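Local coordinates for nuclease-like protein (Chaetomium thermophilum, PDB 6GRC), which probably acts as a metal-dependent 5'-flap and Holliday-junction endonuclease of the XPG family, this chain being its nuclease part with the C-terminal domain of the Gen1 resolvases, at residues E14-C19 with T167-H172; V134-S139 with S149-R154. One frame throughout, in Å; residues are numbered along the deposited sequence. Where two conformers were deposited one is given.

Contact 1. Residues E14-C19 with T167-H172; sequences ERISLC and THVTLH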
ATOM      1  N   GLU A  14       7.639 -10.154   5.938  1.00 67.34           N
ATOM      2  CA  GLU A  14       8.182  -9.365   7.038  1.00 66.98           C
ATOM      3  C   GLU A  14       7.141  -8.370   7.536  1.00 66.09           C
ATOM      4  O   GLU A  14       6.630  -7.540   6.769  1.00 65.67           O
ATOM      5  CB  GLU A  14       9.408  -8.600   6.588  1.00 67.33           C
ATOM      6  CG  GLU A  14      10.080  -7.808   7.699  1.00 67.13           C
ATOM      7  CD  GLU A  14      11.218  -6.922   7.199  1.00 67.31           C
ATOM      8  OE1 GLU A  14      11.470  -6.880   5.978  1.00 67.66           O
ATOM      9  OE2 GLU A  14      11.864  -6.260   8.035  1.00 67.16           O
ATOM     10  N   ARG A  15       7.294  -8.140   8.622  1.00 62.36           N
ATOM     11  CA  ARG A  15       6.093  -7.551   9.170  1.00 61.74           C
ATOM     12  C   ARG A  15       6.478  -6.148   9.500  1.00 61.54           C
ATOM     13  O   ARG A  15       7.538  -5.901   9.996  1.00 61.88           O
ATOM     14  CB  ARG A  15       5.609  -8.246  10.421  1.00 61.82           C
ATOM     15  CG  ARG A  15       4.372  -7.625  11.013  1.00 61.40           C
ATOM     16  CD  ARG A  15       3.196  -7.633  10.077  1.00 61.07           C
ATOM     17  NE  ARG A  15       2.055  -7.062  10.754  1.00 60.87           N
ATOM     18  CZ  ARG A  15       0.960  -6.619  10.172  1.00 60.62           C
ATOM     19  NH1 ARG A  15       0.827  -6.650   8.875  1.00 60.46           N
ATOM     20  NH2 ARG A  15      -0.010  -6.144  10.914  1.00 60.66           N
ATOM     21  N   ILE A  16       6.288  -5.054   9.423  1.00 64.70           N
ATOM     22  CA  ILE A  16       7.093  -3.844   9.561  1.00 64.83           C
ATOM     23  C   ILE A  16       6.225  -2.603   9.662  1.00 64.55           C
ATOM     24  O   ILE A  16       5.150  -2.538   9.067  1.00 64.24           O
ATOM     25  CB  ILE A  16       8.061  -3.708   8.388  1.00 65.08           C
ATOM     26  CG1 ILE A  16       9.096  -2.616   8.661  1.00 65.11           C
ATOM     27  CG2 ILE A  16       7.312  -3.426   7.085  1.00 64.89           C
ATOM     28  CD1 ILE A  16      10.200  -2.607   7.628  1.00 65.24           C
ATOM     29  N   SER A  17       6.699  -1.624  10.389  1.00 60.03           N
ATOM     30  CA  SER A  17       5.991  -0.396  10.606  1.00 60.03           C
ATOM     31  C   SER A  17       6.004   0.485   9.383  1.00 59.78           C
ATOM     32  O   SER A  17       7.021   0.696   8.807  1.00 59.53           O
ATOM     33  CB  SER A  17       6.653   0.304  11.777  1.00 60.37           C
ATOM     34  OG  SER A  17       6.605   1.684  11.662  1.00 60.40           O
ATOM     35  N   LEU A  18       4.854   0.980   8.984  1.00 49.51           N
ATOM     36  CA  LEU A  18       4.763   1.854   7.832  1.00 48.89           C
ATOM     37  C   LEU A  18       5.625   3.105   8.030  1.00 48.27           C
ATOM     38  O   LEU A  18       6.286   3.594   7.112  1.00 47.47           O
ATOM     39  CB  LEU A  18       3.289   2.217   7.592  1.00 48.63           C
ATOM     40  CG  LEU A  18       2.826   2.659   6.204  1.00 47.38           C
ATOM     41  CD1 LEU A  18       3.601   1.984   5.088  1.00 47.34           C
ATOM     42  CD2 LEU A  18       1.338   2.381   6.071  1.00 47.21           C
ATOM     43  N   CYS A  19       5.619   3.607   9.257  1.00 55.72           N
ATOM     44  CA  CYS A  19       6.482   4.709   9.625  1.00 55.44           C
ATOM     45  C   CYS A  19       7.925   4.400   9.256  1.00 55.15           C
ATOM     46  O   CYS A  19       8.601   5.234   8.657  1.00 54.59           O
ATOM     47  CB  CYS A  19       6.375   5.016  11.118  1.00 56.40           C
ATOM     48  SG  CYS A  19       7.351   6.450  11.595  1.00 56.35           S
ATOM     49  N   THR A 167      -0.648   0.385  12.450  1.00 60.74           N
ATOM     50  CA  THR A 167       0.699   0.924  12.302  1.00 61.08           C
ATOM     51  C   THR A 167       1.614   0.151  11.332  1.00 60.72           C
ATOM     52  O   THR A 167       2.631   0.691  10.881  1.00 61.06           O
ATOM     53  CB  THR A 167       1.424   0.894  13.647  1.00 61.60           C
ATOM     54  OG1 THR A 167       1.481  -0.460  14.103  1.00 61.31           O
ATOM     55  CG2 THR A 167       0.720   1.764  14.682  1.00 62.17           C
ATOM     56  N   HIS A 168       1.280  -1.109  11.052  1.00 55.88           N
ATOM     57  CA  HIS A 168       2.212  -2.048  10.436  1.00 55.72           C
ATOM     58  C   HIS A 168       1.598  -2.660   9.183  1.00 55.26           C
ATOM     59  O   HIS A 168       0.375  -2.656   9.020  1.00 55.07           O
ATOM     60  CB  HIS A 168       2.551  -3.180  11.415  1.00 55.93           C
ATOM     61  CG  HIS A 168       3.638  -2.854  12.402  1.00 56.38           C
ATOM     62  ND1 HIS A 168       3.451  -2.004  13.469  1.00 56.67           N
ATOM     63  CD2 HIS A 168       4.913  -3.305  12.498  1.00 56.61           C
ATOM     64  CE1 HIS A 168       4.569  -1.924  14.165  1.00 57.07           C
ATOM     65  NE2 HIS A 168       5.474  -2.706  13.600  1.00 57.00           N
ATOM     66  N   VAL A 169       2.473  -3.172   8.320  1.00 52.04           N
ATOM     67  CA  VAL A 169       2.108  -3.876   7.081  1.00 51.84           C
ATOM     68  C   VAL A 169       2.952  -5.134   6.965  1.00 52.21           C
ATOM     69  O   VAL A 169       3.937  -5.308   7.694  1.00 52.54           O
ATOM     70  CB  VAL A 169       2.393  -3.045   5.812  1.00 51.68           C
ATOM     71  CG1 VAL A 169       1.422  -1.890   5.689  1.00 51.44           C
ATOM     72  CG2 VAL A 169       3.829  -2.534   5.791  1.00 52.14           C
ATOM     73  N   THR A 170       2.580  -6.000   6.036  1.00 53.66           N
ATOM     74  CA  THR A 170       3.353  -7.203   5.770  1.00 54.31           C
ATOM     75  C   THR A 170       4.025  -7.051   4.411  1.00 54.55           C
ATOM     76  O   THR A 170       3.345  -6.884   3.399  1.00 54.43           O
ATOM     77  CB  THR A 170       2.462  -8.448   5.823  1.00 54.72           C
ATOM     78  OG1 THR A 170       1.906  -8.549   7.132  1.00 54.61           O
ATOM     79  CG2 THR A 170       3.259  -9.696   5.539  1.00 55.59           C
ATOM     80  N   LEU A 171       5.359  -7.083   4.411  1.00 57.95           N
ATOM     81  CA  LEU A 171       6.152  -6.774   3.232  1.00 58.46           C
ATOM     82  C   LEU A 171       6.668  -8.052   2.613  1.00 59.52           C
ATOM     83  O   LEU A 171       7.168  -8.927   3.319  1.00 60.05           O
ATOM     84  CB  LEU A 171       7.337  -5.875   3.604  1.00 58.86           C
ATOM     85  CG  LEU A 171       8.276  -5.391   2.462  1.00 59.79           C
ATOM     86  CD1 LEU A 171       8.975  -4.084   2.819  1.00 59.52           C
ATOM     87  CD2 LEU A 171       9.314  -6.427   2.047  1.00 60.93           C
ATOM     88  N   HIS A 172       6.537  -8.141   1.290  1.00 49.22           N
ATOM     89  CA  HIS A 172       7.093  -9.238   0.509  0.50 50.62           C
ATOM     90  C   HIS A 172       7.949  -8.668  -0.606  1.00 51.48           C
ATOM     91  O   HIS A 172       7.552  -7.698  -1.281  1.00 50.66           O
ATOM     92  CB  HIS A 172       5.984 -10.099  -0.085  0.50 50.83           C
ATOM     93  CG  HIS A 172       5.431 -11.111   0.865  0.50 50.83           C
ATOM     94  ND1 HIS A 172       4.210 -10.957   1.486  0.50 49.98           N
ATOM     95  CD2 HIS A 172       5.922 -12.299   1.286  0.50 51.71           C
ATOM     96  CE1 HIS A 172       3.977 -12.004   2.257  0.50 50.39           C
ATOM     97  NE2 HIS A 172       5.002 -12.831   2.154  0.50 51.32           N
TER
HETATM   98  O   HOH W   1       4.014   3.041  12.487  1.00 83.31           O
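Glu14 and Leu171 bond to each other both ways through the backbone, as a hydrogen-bonded antiparallel pair. Ile16 and Val169 do the same, with Ile16 N to Val169 O at 2.9 Å. Leu18 N extends the series to Thr167 O, just as the strand gives way to helix 18-29. Ser17 is the N-cap there: its OG caps the N of Lys20. A water bridges that OG and Thr167 O.

Arg15 carries the polar side-chain contact with Thr170. It has CG anti to its N (chi1 179°), then bends at CG, which brings the guanidinium down on the opposite strand. NH1 bonds to Thr170 OG1 at 2.8 Å, with the hydroxyl oxygen 25° out of the guanidinium plane. His168 CB lies over one face of that group. Glu159 makes a salt bridge to NE, and Ser157 bonds to NH2. A leucine at Arg15 would probably leave Glu159 without its charged mate and Thr170 OG1 without this donor.

His168 turns its ring over Ser17, whose CB makes a CH-pi contact 3.9 Å from the ring centroid. Thr167 OG1 bonds to ND1 in the ring plane.

The closest apolar contact is Ile16 CG2 against Val169 CG2 at 3.8 Å; Leu18 CD2 also meets Val169 CG1. Leu21 of helix 18-29 packs on Ile16, Val169 and Leu171. Strand 14-17 is the outermost strand here, and strand 151-157 flanks strand 168-173 on its other side.

Contact 2. Residues V134-S139 with S149-R154; sequences VDAVLS and SRVTLR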
ATOM      1  N   VAL A 134       5.785   4.632  -8.627  1.00 42.93           N
ATOM      2  CA  VAL A 134       5.727   4.393  -7.189  1.00 42.54           C
ATOM      3  C   VAL A 134       6.845   3.440  -6.783  1.00 42.34           C
ATOM      4  O   VAL A 134       7.432   2.802  -7.614  1.00 42.57           O
ATOM      5  CB  VAL A 134       4.356   3.818  -6.733  1.00 42.42           C
ATOM      6  CG1 VAL A 134       3.245   4.796  -7.064  1.00 42.86           C
ATOM      7  CG2 VAL A 134       4.067   2.456  -7.345  1.00 42.41           C
ATOM      8  N   ASP A 135       7.110   3.359  -5.489  1.00 49.27           N
ATOM      9  CA  ASP A 135       8.209   2.563  -4.941  1.00 49.29           C
ATOM     10  C   ASP A 135       7.741   1.230  -4.378  1.00 49.40           C
ATOM     11  O   ASP A 135       8.546   0.348  -4.129  1.00 49.81           O
ATOM     12  CB  ASP A 135       8.876   3.341  -3.809  1.00 48.97           C
ATOM     13  CG  ASP A 135       9.376   4.690  -4.255  1.00 49.02           C
ATOM     14  OD1 ASP A 135      10.289   4.709  -5.125  1.00 49.43           O
ATOM     15  OD2 ASP A 135       8.882   5.718  -3.725  1.00 48.79           O
ATOM     16  N   ALA A 136       6.447   1.105  -4.133  1.00 49.08           N
ATOM     17  CA  ALA A 136       5.866  -0.124  -3.594  1.00 49.21           C
ATOM     18  C   ALA A 136       4.378  -0.112  -3.861  1.00 49.01           C
ATOM     19  O   ALA A 136       3.806   0.944  -4.150  1.00 48.90           O
ATOM     20  CB  ALA A 136       6.123  -0.203  -2.101  1.00 49.15           C
ATOM     21  N   VAL A 137       3.752  -1.278  -3.774  1.00 49.75           N
ATOM     22  CA  VAL A 137       2.303  -1.381  -3.897  1.00 49.85           C
ATOM     23  C   VAL A 137       1.742  -1.926  -2.600  1.00 49.71           C
ATOM     24  O   VAL A 137       2.398  -2.702  -1.915  1.00 49.78           O
ATOM     25  CB  VAL A 137       1.850  -2.252  -5.096  1.00 50.71           C
ATOM     26  CG1 VAL A 137       2.668  -1.936  -6.336  1.00 50.89           C
ATOM     27  CG2 VAL A 137       1.969  -3.730  -4.784  1.00 51.46           C
ATOM     28  N   LEU A 138       0.543  -1.469  -2.261  1.00 45.35           N
ATOM     29  CA  LEU A 138      -0.203  -1.938  -1.107  1.00 45.45           C
ATOM     30  C   LEU A 138      -1.499  -2.526  -1.668  1.00 46.49           C
ATOM     31  O   LEU A 138      -2.313  -1.835  -2.281  1.00 46.95           O
ATOM     32  CB  LEU A 138      -0.475  -0.790  -0.120  1.00 45.10           C
ATOM     33  CG  LEU A 138      -1.487  -1.093   0.994  1.00 45.32           C
ATOM     34  CD1 LEU A 138      -1.138  -2.377   1.736  1.00 45.26           C
ATOM     35  CD2 LEU A 138      -1.588   0.077   1.947  1.00 44.86           C
ATOM     36  N   SER A 139      -1.646  -3.827  -1.492  1.00 56.35           N
ATOM     37  CA  SER A 139      -2.677  -4.588  -2.153  1.00 57.90           C
ATOM     38  C   SER A 139      -3.220  -5.654  -1.209  1.00 58.54           C
ATOM     39  O   SER A 139      -2.714  -5.840  -0.095  1.00 57.66           O
ATOM     40  CB  SER A 139      -2.106  -5.254  -3.394  1.00 58.66           C
ATOM     41  OG  SER A 139      -3.158  -5.710  -4.232  1.00 60.61           O
ATOM     42  N   SER A 149       5.369  -6.810  -9.683  1.00 56.64           N
ATOM     43  CA  SER A 149       5.696  -6.031  -8.484  1.00 55.34           C
ATOM     44  C   SER A 149       6.963  -6.579  -7.832  1.00 55.89           C
ATOM     45  O   SER A 149       7.177  -7.781  -7.834  1.00 57.34           O
ATOM     46  CB  SER A 149       4.530  -6.076  -7.488  1.00 54.91           C
ATOM     47  OG  SER A 149       4.813  -5.357  -6.287  1.00 53.71           O
ATOM     48  N   ARG A 150       7.795  -5.700  -7.275  1.00 83.52           N
ATOM     49  CA  ARG A 150       9.013  -6.116  -6.572  1.00 84.22           C
ATOM     50  C   ARG A 150       8.881  -5.965  -5.051  1.00 83.81           C
ATOM     51  O   ARG A 150       9.238  -6.873  -4.294  1.00 84.94           O
ATOM     52  CB  ARG A 150      10.217  -5.341  -7.098  1.00 83.95           C
ATOM     53  CG  ARG A 150      10.534  -5.664  -8.554  1.00 84.62           C
ATOM     54  CD  ARG A 150      11.848  -5.049  -9.037  1.00 84.49           C
ATOM     55  NE  ARG A 150      11.767  -3.588  -9.154  1.00 83.45           N
ATOM     56  CZ  ARG A 150      11.163  -2.927 -10.146  1.00 83.13           C
ATOM     57  NH1 ARG A 150      10.573  -3.577 -11.147  1.00 83.72           N
ATOM     58  NH2 ARG A 150      11.150  -1.596 -10.138  1.00 82.35           N
ATOM     59  N   VAL A 151       8.382  -4.822  -4.602  1.00 55.34           N
ATOM     60  CA  VAL A 151       8.029  -4.657  -3.196  1.00 54.94           C
ATOM     61  C   VAL A 151       6.520  -4.552  -3.085  1.00 54.02           C
ATOM     62  O   VAL A 151       5.911  -3.637  -3.658  1.00 53.22           O
ATOM     63  CB  VAL A 151       8.666  -3.408  -2.579  1.00 54.27           C
ATOM     64  CG1 VAL A 151       8.331  -3.328  -1.094  1.00 54.20           C
ATOM     65  CG2 VAL A 151      10.174  -3.438  -2.800  1.00 54.79           C
ATOM     66  N   THR A 152       5.920  -5.496  -2.367  1.00 52.12           N
ATOM     67  CA  THR A 152       4.471  -5.541  -2.249  1.00 51.49           C
ATOM     68  C   THR A 152       4.059  -5.682  -0.775  1.00 50.99           C
ATOM     69  O   THR A 152       4.618  -6.484  -0.044  1.00 51.51           O
ATOM     70  CB  THR A 152       3.867  -6.615  -3.189  1.00 52.54           C
ATOM     71  OG1 THR A 152       2.443  -6.501  -3.201  1.00 52.42           O
ATOM     72  CG2 THR A 152       4.261  -8.003  -2.780  1.00 53.71           C
ATOM     73  N   LEU A 153       3.137  -4.821  -0.351  1.00 46.59           N
ATOM     74  CA  LEU A 153       2.667  -4.740   1.033  1.00 46.20           C
ATOM     75  C   LEU A 153       1.204  -5.189   1.115  1.00 46.38           C
ATOM     76  O   LEU A 153       0.401  -4.958   0.184  1.00 46.65           O
ATOM     77  CB  LEU A 153       2.778  -3.308   1.567  1.00 45.61           C
ATOM     78  CG  LEU A 153       4.037  -2.511   1.191  1.00 45.80           C
ATOM     79  CD1 LEU A 153       3.999  -1.095   1.750  1.00 45.53           C
ATOM     80  CD2 LEU A 153       5.295  -3.238   1.657  1.00 46.66           C
ATOM     81  N   ARG A 154       0.865  -5.843   2.221  1.00 50.72           N
ATOM     82  CA  ARG A 154      -0.516  -6.231   2.476  1.00 51.18           C
ATOM     83  C   ARG A 154      -0.857  -6.100   3.961  1.00 50.88           C
ATOM     84  O   ARG A 154       0.031  -6.017   4.807  1.00 50.57           O
ATOM     85  CB  ARG A 154      -0.767  -7.662   1.999  1.00 52.31           C
ATOM     86  CG  ARG A 154       0.057  -8.707   2.730  1.00 52.55           C
ATOM     87  CD  ARG A 154      -0.229 -10.101   2.228  1.00 53.87           C
ATOM     88  NE  ARG A 154       0.549 -11.089   2.972  1.00 54.13           N
ATOM     89  CZ  ARG A 154       0.057 -11.966   3.849  1.00 54.54           C
ATOM     90  NH1 ARG A 154      -1.234 -12.016   4.140  1.00 54.81           N
ATOM     91  NH2 ARG A 154       0.890 -12.817   4.449  1.00 54.82           N
TER
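Val137 pairs with Thr152 in parallel register; its N and O bond to Val151 and Leu153, the residues flanking that threonine. Val137 N donates to Val151 O at 3.2 Å. Val137 O takes the N-H of Leu153 at 2.7 Å, nearly in line with the carbonyl bond. Ser139 N then donates to Leu153 O at 2.9 Å, with an N-H...O angle of 169°. CA-H groups add to the backbone contacts: Leu138 CA lies 3.3 Å from Leu153 O, and Arg154 CA also approaches Ser139 O.

These two strands lie side by side inside the mixed sheet of the PIN-like nuclease core, where strand 34-37 flanks 136-138 on its other side. Ser139 immediately precedes Glu140, a metal ligand. The side chain of Glu122, another metal ligand, is about 4 Å from that of Ser139. This part of the pairing thus lies beside the metal ligands.

Side chains pack on both faces of the sheet. On one, Val137 CG2 sits 3.2 Å from Thr152 OG1 and also meets Ser149 OG. Both hydroxyls find their polar partners elsewhere: Thr144 bonds to Thr152 OG1, and Glu129 to Ser149 OG. Thr152 OG1 lies anti to its N (chi1 -171°), which turns the oxygen to the valine. Cys125 of helix 121-130 packs on Val137 from this side.

The other face carries Leu138 and Leu153. Leu138 CD1 reaches across to strand 151-154, over Leu153 O and against Leu153 CB at 4.0 Å. Near the start of the pairing, Ala136 CB meets Val151 CG1.

Arg154 touches Ser139 O through CB, 3.4 Å away. Its extended chain leads off to Ser12 O, to the ring of Tyr7 in a cation-pi contact, and to packing on a DNA phosphate.

In the fold
The two contacts lie in one mixed sheet, their centres 11 Å apart. Its order on this side is 14-17, 168-173, 151-157, 136-138. The two middle strands join the contacts: Thr170 N probably bonds to Arg154 O, and His172 N to Thr152 O, while Leu171 packs on Leu153. Along the chain, 14-19 comes first, then 134-139, 149-154 and 167-172, so contact 1 brackets contact 2. Contact 1 thus attaches a strand of the XPG N-terminal range to the edge of the sheet through the I-region. Contact 2 lies deeper, beside the metal ligands. Its nearest atom is about 4 Å from the bound DNA. The nearest atom of contact 1 is about 7 Å from the bound DNA.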